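Local coordinates for scarecrow-like protein 3 (Arabidopsis thaliana, PDB 6KPB), which probably acts as a transcription factor in plant development and binds zinc finger proteins of the IDD family, at residues 88-99 / 384-394. Residues are numbered along the deposited sequence; the frame is centred on the assembly and turned at random.
Sequences PDGDTMQRIAAY and RTSQDRIKVEK
Arg95 meets Glu393 side-on, with two nitrogens converging on a single oxygen: NE lies 2.9 Å and NH2 3.1 Å from Glu393 OE1. Both approach on the syn side, although the guanidinium and carboxylate planes stand 65° apart. A bend at chi3 turns the Arg95 guanidinium across the Glu393 carboxylate. Glu393 OE2 is taken mainly by Arg389 NE at 2.8 Å, with a weak second bond from Arg95 NE, so one carboxylate joins two arginines. Arg389 CZ sits over one face of the Arg95 guanidinium; Arg95 NH2 and Arg389 NE come within 3.4 Å, a closeness of like charges that Glu393 probably offsets. The carbonyl oxygen of Pro88 covers the opposite face. This salt-bridge network links the start of helix 92-109, in the predicted leucine-repeat region of the GRAS domain, to the start of helix 387-406 in the predicted PFYRE region, the short segments crossing at -38°. At the Arg95 edge, NH1 donates almost straight to Gly90 O (2.9 Å, 164°), tying the guanidinium to its own loop. Arg384 lays its guanidinium face over Asp91 CA (3.5 Å from CZ), while Glu379 pairs with both Arg384 and Arg389. Farther along, Tyr99 OH packs against Lys394 CB at 3.4 Å, with Glu393 O over the ring's face.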
loop_
_atom_site.group_PDB
_atom_site.type_symbol
_atom_site.label_atom_id
_atom_site.label_comp_id
_atom_site.label_asym_id
_atom_site.label_seq_id
_atom_site.Cartn_x
_atom_site.Cartn_y
_atom_site.Cartn_z
ATOM N N PRO A 88 1.654 -7.711 -15.555
ATOM C CA PRO A 88 0.584 -6.707 -15.654
ATOM C C PRO A 88 0.793 -5.725 -16.790
ATOM O O PRO A 88 -0.153 -5.015 -17.153
ATOM C CB PRO A 88 0.631 -5.996 -14.291
ATOM C CG PRO A 88 1.504 -6.853 -13.419
ATOM C CD PRO A 88 2.458 -7.545 -14.335
ATOM N N ASP A 89 1.996 -5.661 -17.360
ATOM C CA ASP A 89 2.279 -4.787 -18.487
ATOM C C ASP A 89 2.294 -5.518 -19.824
ATOM O O ASP A 89 2.352 -4.862 -20.868
ATOM C CB ASP A 89 3.628 -4.078 -18.291
ATOM C CG ASP A 89 3.717 -3.344 -16.964
ATOM O OD1 ASP A 89 3.121 -2.253 -16.843
ATOM O OD2 ASP A 89 4.385 -3.859 -16.043
ATOM N N GLY A 90 2.241 -6.850 -19.818
ATOM C CA GLY A 90 2.296 -7.629 -21.039
ATOM C C GLY A 90 1.029 -7.547 -21.863
ATOM O O GLY A 90 0.251 -6.598 -21.734
ATOM N N ASP A 91 0.813 -8.543 -22.719
ATOM C CA ASP A 91 -0.385 -8.581 -23.543
ATOM C C ASP A 91 -1.576 -8.990 -22.678
ATOM O O ASP A 91 -1.468 -9.138 -21.458
ATOM C CB ASP A 91 -0.177 -9.506 -24.742
ATOM C CG ASP A 91 -0.255 -10.977 -24.375
ATOM O OD1 ASP A 91 -1.377 -11.524 -24.357
ATOM O OD2 ASP A 91 0.801 -11.587 -24.109
ATOM N N THR A 92 -2.735 -9.178 -23.314
ATOM C CA THR A 92 -3.965 -9.443 -22.570
ATOM C C THR A 92 -3.836 -10.690 -21.704
ATOM O O THR A 92 -4.211 -10.683 -20.525
ATOM C CB THR A 92 -5.139 -9.584 -23.539
ATOM O OG1 THR A 92 -5.167 -8.456 -24.417
ATOM C CG2 THR A 92 -6.462 -9.666 -22.782
ATOM N N MET A 93 -3.307 -11.776 -22.273
ATOM C CA MET A 93 -3.205 -13.021 -21.519
ATOM C C MET A 93 -2.181 -12.918 -20.395
ATOM O O MET A 93 -2.368 -13.522 -19.334
ATOM C CB MET A 93 -2.857 -14.178 -22.452
ATOM C CG MET A 93 -3.303 -15.520 -21.915
ATOM S SD MET A 93 -5.086 -15.546 -21.646
ATOM C CE MET A 93 -5.201 -16.579 -20.188
ATOM N N GLN A 94 -1.103 -12.159 -20.603
ATOM C CA GLN A 94 -0.134 -11.956 -19.532
ATOM C C GLN A 94 -0.753 -11.184 -18.376
ATOM O O GLN A 94 -0.488 -11.484 -17.206
ATOM C CB GLN A 94 1.096 -11.220 -20.060
ATOM C CG GLN A 94 1.812 -11.935 -21.185
ATOM C CD GLN A 94 3.112 -11.259 -21.573
ATOM O OE1 GLN A 94 3.154 -10.452 -22.503
ATOM N NE2 GLN A 94 4.185 -11.592 -20.866
ATOM N N ARG A 95 -1.574 -10.181 -18.686
ATOM C CA ARG A 95 -2.226 -9.408 -17.635
ATOM C C ARG A 95 -3.282 -10.245 -16.922
ATOM O O ARG A 95 -3.349 -10.253 -15.688
ATOM C CB ARG A 95 -2.830 -8.134 -18.230
ATOM C CG ARG A 95 -1.792 -7.225 -18.891
ATOM C CD ARG A 95 -2.422 -6.281 -19.906
ATOM N NE ARG A 95 -2.576 -4.922 -19.396
ATOM C CZ ARG A 95 -1.692 -3.948 -19.589
ATOM N NH1 ARG A 95 -0.587 -4.182 -20.280
ATOM N NH2 ARG A 95 -1.913 -2.738 -19.089
ATOM N N ILE A 96 -4.103 -10.971 -17.686
ATOM C CA ILE A 96 -5.095 -11.866 -17.089
ATOM C C ILE A 96 -4.418 -12.868 -16.163
ATOM O O ILE A 96 -4.829 -13.056 -15.011
ATOM C CB ILE A 96 -5.904 -12.580 -18.188
ATOM C CG1 ILE A 96 -6.922 -11.630 -18.818
ATOM C CG2 ILE A 96 -6.599 -13.813 -17.623
ATOM C CD1 ILE A 96 -8.166 -11.434 -17.983
ATOM N N ALA A 97 -3.362 -13.521 -16.654
ATOM C CA ALA A 97 -2.661 -14.510 -15.844
ATOM C C ALA A 97 -2.099 -13.901 -14.568
ATOM O O ALA A 97 -2.066 -14.568 -13.530
ATOM C CB ALA A 97 -1.543 -15.158 -16.660
ATOM N N ALA A 98 -1.670 -12.636 -14.615
ATOM C CA ALA A 98 -1.066 -12.016 -13.439
ATOM C C ALA A 98 -2.061 -11.909 -12.290
ATOM O O ALA A 98 -1.719 -12.191 -11.135
ATOM C CB ALA A 98 -0.512 -10.638 -13.796
ATOM N N TYR A 99 -3.299 -11.508 -12.585
ATOM C CA TYR A 99 -4.278 -11.317 -11.521
ATOM C C TYR A 99 -4.880 -12.634 -11.048
ATOM O O TYR A 99 -5.194 -12.775 -9.861
ATOM C CB TYR A 99 -5.370 -10.352 -11.987
ATOM C CG TYR A 99 -4.820 -8.983 -12.294
ATOM C CD1 TYR A 99 -4.489 -8.105 -11.272
ATOM C CD2 TYR A 99 -4.611 -8.573 -13.602
ATOM C CE1 TYR A 99 -3.967 -6.855 -11.545
ATOM C CE2 TYR A 99 -4.091 -7.327 -13.886
ATOM C CZ TYR A 99 -3.772 -6.471 -12.854
ATOM O OH TYR A 99 -3.258 -5.225 -13.133
ATOM N N ARG A 384 -0.920 -0.119 -24.060
ATOM C CA ARG A 384 -0.434 -0.981 -22.986
ATOM C C ARG A 384 0.228 -0.185 -21.868
ATOM O O ARG A 384 0.253 -0.638 -20.718
ATOM C CB ARG A 384 0.550 -2.011 -23.545
ATOM C CG ARG A 384 -0.019 -2.914 -24.627
ATOM C CD ARG A 384 -0.149 -4.345 -24.135
ATOM N NE ARG A 384 -0.635 -5.244 -25.178
ATOM C CZ ARG A 384 0.143 -6.027 -25.917
ATOM N NH1 ARG A 384 1.457 -6.032 -25.730
ATOM N NH2 ARG A 384 -0.392 -6.812 -26.842
ATOM N N THR A 385 0.773 0.988 -22.180
ATOM C CA THR A 385 1.479 1.808 -21.205
ATOM C C THR A 385 0.564 2.738 -20.419
ATOM O O THR A 385 1.056 3.506 -19.584
ATOM C CB THR A 385 2.559 2.641 -21.902
ATOM O OG1 THR A 385 1.970 3.375 -22.983
ATOM C CG2 THR A 385 3.659 1.743 -22.443
ATOM N N SER A 386 -0.744 2.694 -20.657
ATOM C CA SER A 386 -1.659 3.622 -20.005
ATOM C C SER A 386 -1.777 3.298 -18.520
ATOM O O SER A 386 -2.105 2.166 -18.147
ATOM C CB SER A 386 -3.030 3.568 -20.673
ATOM O OG SER A 386 -3.961 4.402 -20.004
ATOM N N GLN A 387 -1.507 4.294 -17.672
ATOM C CA GLN A 387 -1.703 4.114 -16.239
ATOM C C GLN A 387 -3.180 3.989 -15.886
ATOM O O GLN A 387 -3.525 3.313 -14.911
ATOM C CB GLN A 387 -1.065 5.272 -15.471
ATOM C CG GLN A 387 0.455 5.229 -15.430
ATOM C CD GLN A 387 0.985 4.048 -14.639
ATOM O OE1 GLN A 387 1.545 3.108 -15.204
ATOM N NE2 GLN A 387 0.814 4.093 -13.323
ATOM N N ASP A 388 -4.060 4.634 -16.659
ATOM C CA ASP A 388 -5.497 4.482 -16.439
ATOM C C ASP A 388 -5.923 3.030 -16.610
ATOM O O ASP A 388 -6.697 2.496 -15.807
ATOM C CB ASP A 388 -6.280 5.378 -17.401
ATOM C CG ASP A 388 -6.112 6.852 -17.097
ATOM O OD1 ASP A 388 -5.732 7.185 -15.954
ATOM O OD2 ASP A 388 -6.374 7.678 -17.997
ATOM N N ARG A 389 -5.426 2.378 -17.662
ATOM C CA ARG A 389 -5.782 0.988 -17.924
ATOM C C ARG A 389 -5.318 0.073 -16.798
ATOM O O ARG A 389 -6.063 -0.809 -16.356
ATOM C CB ARG A 389 -5.185 0.552 -19.261
ATOM C CG ARG A 389 -5.264 -0.934 -19.544
ATOM C CD ARG A 389 -4.730 -1.231 -20.935
ATOM N NE ARG A 389 -4.622 -2.661 -21.200
ATOM C CZ ARG A 389 -4.228 -3.174 -22.360
ATOM N NH1 ARG A 389 -4.155 -4.489 -22.516
ATOM N NH2 ARG A 389 -3.908 -2.373 -23.368
ATOM N N ILE A 390 -4.094 0.281 -16.307
ATOM C CA ILE A 390 -3.564 -0.573 -15.248
ATOM C C ILE A 390 -4.357 -0.387 -13.961
ATOM O O ILE A 390 -4.656 -1.359 -13.256
ATOM C CB ILE A 390 -2.065 -0.299 -15.038
ATOM C CG1 ILE A 390 -1.286 -0.579 -16.326
ATOM C CG2 ILE A 390 -1.523 -1.141 -13.892
ATOM C CD1 ILE A 390 0.213 -0.456 -16.169
ATOM N N LYS A 391 -4.710 0.861 -13.632
ATOM C CA LYS A 391 -5.509 1.116 -12.436
ATOM C C LYS A 391 -6.832 0.360 -12.487
ATOM O O LYS A 391 -7.225 -0.295 -11.515
ATOM C CB LYS A 391 -5.766 2.614 -12.275
ATOM C CG LYS A 391 -4.596 3.410 -11.733
ATOM C CD LYS A 391 -5.090 4.570 -10.879
ATOM C CE LYS A 391 -4.103 5.723 -10.878
ATOM N NZ LYS A 391 -4.005 6.351 -12.224
ATOM N N VAL A 392 -7.534 0.442 -13.619
ATOM C CA VAL A 392 -8.801 -0.270 -13.762
ATOM C C VAL A 392 -8.572 -1.774 -13.692
ATOM O O VAL A 392 -9.288 -2.500 -12.989
ATOM C CB VAL A 392 -9.500 0.138 -15.071
ATOM C CG1 VAL A 392 -10.672 -0.786 -15.364
ATOM C CG2 VAL A 392 -9.964 1.586 -14.994
ATOM N N GLU A 393 -7.559 -2.263 -14.411
ATOM C CA GLU A 393 -7.303 -3.700 -14.447
ATOM C C GLU A 393 -6.934 -4.238 -13.070
ATOM O O GLU A 393 -7.322 -5.355 -12.710
ATOM C CB GLU A 393 -6.204 -4.008 -15.465
ATOM C CG GLU A 393 -6.661 -3.895 -16.912
ATOM C CD GLU A 393 -5.510 -3.946 -17.899
ATOM O OE1 GLU A 393 -4.347 -3.786 -17.469
ATOM O OE2 GLU A 393 -5.768 -4.143 -19.105
ATOM N N LYS A 394 -6.201 -3.455 -12.278
ATOM C CA LYS A 394 -5.779 -3.903 -10.953
ATOM C C LYS A 394 -6.823 -3.607 -9.879
ATOM O O LYS A 394 -7.308 -4.522 -9.206
ATOM C CB LYS A 394 -4.481 -3.260 -10.575
ATOM C CG LYS A 394 -4.305 -3.143 -9.096
ATOM C CD LYS A 394 -2.913 -3.482 -8.656
ATOM C CE LYS A 394 -2.966 -4.453 -7.502
ATOM N NZ LYS A 394 -1.756 -4.369 -6.666
#